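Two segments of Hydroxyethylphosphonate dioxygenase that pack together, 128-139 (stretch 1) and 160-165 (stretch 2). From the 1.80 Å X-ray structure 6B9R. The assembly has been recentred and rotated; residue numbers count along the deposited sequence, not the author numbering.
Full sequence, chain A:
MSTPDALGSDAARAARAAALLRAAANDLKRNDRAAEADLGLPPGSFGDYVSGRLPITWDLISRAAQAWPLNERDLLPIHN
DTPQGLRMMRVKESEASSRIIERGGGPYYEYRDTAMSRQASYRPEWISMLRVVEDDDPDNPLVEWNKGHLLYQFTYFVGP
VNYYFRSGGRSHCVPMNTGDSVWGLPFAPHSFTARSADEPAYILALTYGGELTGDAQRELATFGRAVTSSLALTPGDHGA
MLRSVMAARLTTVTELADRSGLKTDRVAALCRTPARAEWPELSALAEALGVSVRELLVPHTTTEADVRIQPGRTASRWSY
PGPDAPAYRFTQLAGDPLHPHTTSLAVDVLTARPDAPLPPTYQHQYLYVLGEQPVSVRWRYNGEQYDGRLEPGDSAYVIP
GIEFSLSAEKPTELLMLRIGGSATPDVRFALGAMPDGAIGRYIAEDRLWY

Stretch 1 128-139: SMLRVVEDDDPD
Stretch 2 160-165: PVNYYF

Stretch 2 is the regular partner: Val161 to Phe165 form a β-strand that runs on past the segment, with phi between -94° and -151° and psi between 124° and 149°. Stretch 1 ends a strand at Ser128 and Met129, then continues as a loop. Its path turns at Leu130 (-100/-8), extends through Arg131, Val132 and Val133 (-114/161), turns again at Glu134 (-113/3), stretches at Asp135 (-146/176), bends at Asp136 (-109/35), extends at Asp137 (-79/119), and ends in Pro138 (-59/-24) and Asp139 (-96/6). The register has three marks: Met129 CA lies 7.4 Å from Val161 CA, Asp136 CA 7.1 Å from Asn162 CA, and Pro138 CA 6.4 Å from Tyr164 CA. Residue numbers rise together along these pairs, but six residues of loop are passed over between the first two. No backbone-to-backbone hydrogen bond joins the stretches; the contact is made by side chains, by loop backbone atoms against the Tyr164 ring, and by one water, and it buries 298 Å² in all.

From Asn162 to Phe165, strand alternation sets the pattern: Asn162 and Tyr164 point their CA-to-CB bonds toward the loop, while Tyr163 and Phe165 make no contact with it. Val161, whose CA-to-CB bond is sideways, still contacts Met129. At this apolar end, Met129 points toward the strand with chi1 -80° (m), chi2 69° (p) and chi3 -104°, bringing Met129 SD within 3.9 Å of Val161 CG1. Val161 is t (173°). A flexible thioether against a compact branched side chain fits this buried spot, where neither side chain asks for a polar partner.

Asn162 is the polar pivot. With chi1 -84° (m) and chi2 -3°, it directs Asn162 ND2 to Asp136 OD1, giving a hydrogen bond of 2.9 Å with an N-H...acceptor angle of 160°. The CB of Asp136 leaves sideways, and chi1 -49° (m) with chi2 -31° brings the carboxylate back to the amide. Asn162 ND2 also donates a weak hydrogen bond to Tyr164 OH, at 3.3 Å, so one amide nitrogen serves both Asp136 of the loop and the Tyr164 hydroxyl; Asn162 OD1 is satisfied elsewhere in the structure.

Val133, m at -64°, points toward this pair and packs Val133 CG2 3.7 Å from Asn162 ND2 and equally 3.7 Å from Tyr164 OH. It supplies a buried apolar flank beside the polar groups.

Tyr164 gives up the most area, 68 Å². Chi1 -55° (m) and chi2 81° lay its ring along the loop, whose backbone meets the ring at its edge: Asp137 O is 3.9 Å from Tyr164 CE2 and Pro138 CA 4.0 Å from Tyr164 CD2. Tyr164 OH is 2.7 Å from water 1. Water 1 lies 2.8 Å from Asp135 O and 3.1 Å from Asp137 O, and can donate to these carbonyls, though not to every acceptor within its reach at once; it bridges them to Tyr164 OH.

The loop also braces itself. Asp135, p at 58°, accepts from Asp137 N through Asp135 OD1 at 3.0 Å; Asp137, t at 177°, accepts from Asp139 N through Asp137 OD1 at 2.7 Å. Short aspartates suit these bends because each carboxylate reaches the backbone NH two residues ahead.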

# COMPACT_ATOMS: atom_id res chain seq x y z
N SER A 128 11.44 -3.96 -30.45
CA SER A 128 11.42 -3.53 -31.84
C SER A 128 10.21 -4.13 -32.54
O SER A 128 9.89 -5.31 -32.36
CB SER A 128 12.70 -3.93 -32.57
OG SER A 128 12.77 -5.32 -32.73
N MET A 129 9.56 -3.32 -33.36
CA MET A 129 8.45 -3.80 -34.17
C MET A 129 9.00 -4.53 -35.38
O MET A 129 9.69 -3.93 -36.21
CB MET A 129 7.56 -2.64 -34.59
CG MET A 129 6.58 -2.17 -33.52
SD MET A 129 7.39 -1.35 -32.13
CE MET A 129 7.31 -2.63 -30.87
N LEU A 130 8.71 -5.83 -35.49
CA LEU A 130 9.19 -6.62 -36.62
C LEU A 130 8.12 -6.84 -37.68
O LEU A 130 8.44 -7.39 -38.74
CB LEU A 130 9.70 -7.98 -36.14
CG LEU A 130 10.72 -7.97 -35.00
CD1 LEU A 130 11.08 -9.41 -34.58
CD2 LEU A 130 11.95 -7.17 -35.39
N ARG A 131 6.88 -6.45 -37.43
CA ARG A 131 5.79 -6.60 -38.39
C ARG A 131 5.56 -5.25 -39.06
O ARG A 131 5.32 -4.25 -38.37
CB ARG A 131 4.52 -7.11 -37.71
CG ARG A 131 3.32 -7.30 -38.64
CD ARG A 131 3.60 -8.33 -39.73
NE ARG A 131 4.07 -9.62 -39.21
CZ ARG A 131 3.28 -10.57 -38.70
NH1 ARG A 131 1.97 -10.38 -38.63
NH2 ARG A 131 3.81 -11.70 -38.25
N VAL A 132 5.61 -5.24 -40.39
CA VAL A 132 5.48 -4.02 -41.18
C VAL A 132 4.11 -4.00 -41.84
O VAL A 132 3.71 -4.98 -42.48
CB VAL A 132 6.59 -3.93 -42.24
CG1 VAL A 132 6.29 -2.81 -43.23
CG2 VAL A 132 7.94 -3.72 -41.58
N VAL A 133 3.38 -2.89 -41.68
CA VAL A 133 2.06 -2.75 -42.28
C VAL A 133 2.12 -1.65 -43.34
O VAL A 133 3.01 -0.80 -43.36
CB VAL A 133 0.97 -2.43 -41.24
CG1 VAL A 133 0.80 -3.60 -40.26
CG2 VAL A 133 1.29 -1.11 -40.54
N GLU A 134 1.12 -1.67 -44.22
CA GLU A 134 1.02 -0.70 -45.30
C GLU A 134 -0.18 0.23 -45.15
O GLU A 134 -0.41 1.07 -46.04
CB GLU A 134 0.95 -1.42 -46.65
CG GLU A 134 2.23 -2.16 -47.00
CD GLU A 134 2.22 -2.73 -48.40
OE1 GLU A 134 1.16 -3.24 -48.84
OE2 GLU A 134 3.27 -2.66 -49.07
N ASP A 135 -0.94 0.11 -44.07
CA ASP A 135 -2.02 1.05 -43.78
C ASP A 135 -2.12 1.20 -42.27
O ASP A 135 -1.44 0.52 -41.51
CB ASP A 135 -3.36 0.61 -44.39
CG ASP A 135 -3.81 -0.76 -43.90
OD1 ASP A 135 -3.77 -1.04 -42.68
OD2 ASP A 135 -4.24 -1.57 -44.76
N ASP A 136 -3.00 2.10 -41.84
CA ASP A 136 -3.27 2.33 -40.43
C ASP A 136 -4.66 1.81 -40.04
O ASP A 136 -5.32 2.39 -39.18
CB ASP A 136 -3.11 3.80 -40.09
CG ASP A 136 -1.80 4.38 -40.62
OD1 ASP A 136 -0.82 3.62 -40.72
OD2 ASP A 136 -1.77 5.58 -40.97
N ASP A 137 -5.09 0.72 -40.67
CA ASP A 137 -6.38 0.10 -40.36
C ASP A 137 -6.26 -0.73 -39.09
O ASP A 137 -5.48 -1.69 -39.06
CB ASP A 137 -6.83 -0.77 -41.54
CG ASP A 137 -8.14 -1.52 -41.27
OD1 ASP A 137 -8.74 -1.39 -40.18
OD2 ASP A 137 -8.57 -2.25 -42.18
N PRO A 138 -7.02 -0.41 -38.04
CA PRO A 138 -6.98 -1.25 -36.82
C PRO A 138 -7.37 -2.69 -37.07
O PRO A 138 -6.96 -3.56 -36.29
CB PRO A 138 -7.98 -0.55 -35.88
CG PRO A 138 -8.85 0.27 -36.78
CD PRO A 138 -7.96 0.71 -37.91
N ASP A 139 -8.13 -2.98 -38.12
CA ASP A 139 -8.60 -4.33 -38.41
C ASP A 139 -7.71 -5.06 -39.41
O ASP A 139 -8.05 -6.17 -39.84
CB ASP A 139 -10.04 -4.29 -38.92
CG ASP A 139 -11.01 -3.74 -37.89
OD1 ASP A 139 -10.89 -4.12 -36.71
OD2 ASP A 139 -11.88 -2.93 -38.26
N PRO A 160 8.51 5.27 -37.01
CA PRO A 160 7.11 5.20 -37.48
C PRO A 160 6.38 3.96 -36.98
O PRO A 160 6.11 3.00 -37.71
CB PRO A 160 7.27 5.22 -39.00
CG PRO A 160 8.59 4.51 -39.22
CD PRO A 160 9.47 4.95 -38.08
N VAL A 161 6.04 3.98 -35.69
CA VAL A 161 5.35 2.88 -35.02
C VAL A 161 3.85 3.16 -35.03
O VAL A 161 3.42 4.29 -34.72
CB VAL A 161 5.86 2.70 -33.58
CG1 VAL A 161 5.01 1.67 -32.84
CG2 VAL A 161 7.34 2.29 -33.59
N ASN A 162 3.05 2.15 -35.37
CA ASN A 162 1.60 2.23 -35.21
C ASN A 162 1.21 1.62 -33.87
O ASN A 162 1.68 0.52 -33.53
CB ASN A 162 0.87 1.50 -36.34
CG ASN A 162 0.70 2.36 -37.57
OD1 ASN A 162 1.08 3.54 -37.57
ND2 ASN A 162 0.12 1.79 -38.62
N TYR A 163 0.35 2.32 -33.13
CA TYR A 163 -0.16 1.88 -31.84
C TYR A 163 -1.61 1.43 -32.00
O TYR A 163 -2.45 2.20 -32.49
CB TYR A 163 -0.07 3.00 -30.80
CG TYR A 163 -0.56 2.60 -29.43
CD1 TYR A 163 -0.03 1.48 -28.80
CD2 TYR A 163 -1.54 3.33 -28.77
CE1 TYR A 163 -0.47 1.10 -27.54
CE2 TYR A 163 -2.00 2.93 -27.51
CZ TYR A 163 -1.45 1.83 -26.91
OH TYR A 163 -1.88 1.44 -25.66
N TYR A 164 -1.90 0.20 -31.62
CA TYR A 164 -3.24 -0.37 -31.70
C TYR A 164 -3.75 -0.62 -30.29
O TYR A 164 -3.01 -1.09 -29.43
CB TYR A 164 -3.23 -1.68 -32.48
CG TYR A 164 -2.62 -1.56 -33.86
CD1 TYR A 164 -1.24 -1.58 -34.03
CD2 TYR A 164 -3.43 -1.42 -34.98
CE1 TYR A 164 -0.68 -1.45 -35.29
CE2 TYR A 164 -2.88 -1.29 -36.24
CZ TYR A 164 -1.51 -1.32 -36.39
OH TYR A 164 -0.96 -1.20 -37.64
N PHE A 165 -5.02 -0.29 -30.05
CA PHE A 165 -5.55 -0.45 -28.70
C PHE A 165 -7.04 -0.73 -28.74
O PHE A 165 -7.75 -0.27 -29.65
CB PHE A 165 -5.24 0.77 -27.83
CG PHE A 165 -5.67 2.09 -28.42
CD1 PHE A 165 -4.88 2.75 -29.34
CD2 PHE A 165 -6.84 2.70 -28.00
CE1 PHE A 165 -5.26 3.97 -29.86
CE2 PHE A 165 -7.22 3.92 -28.50
CZ PHE A 165 -6.43 4.56 -29.44
O HOH W 1 -2.55 -1.41 -39.87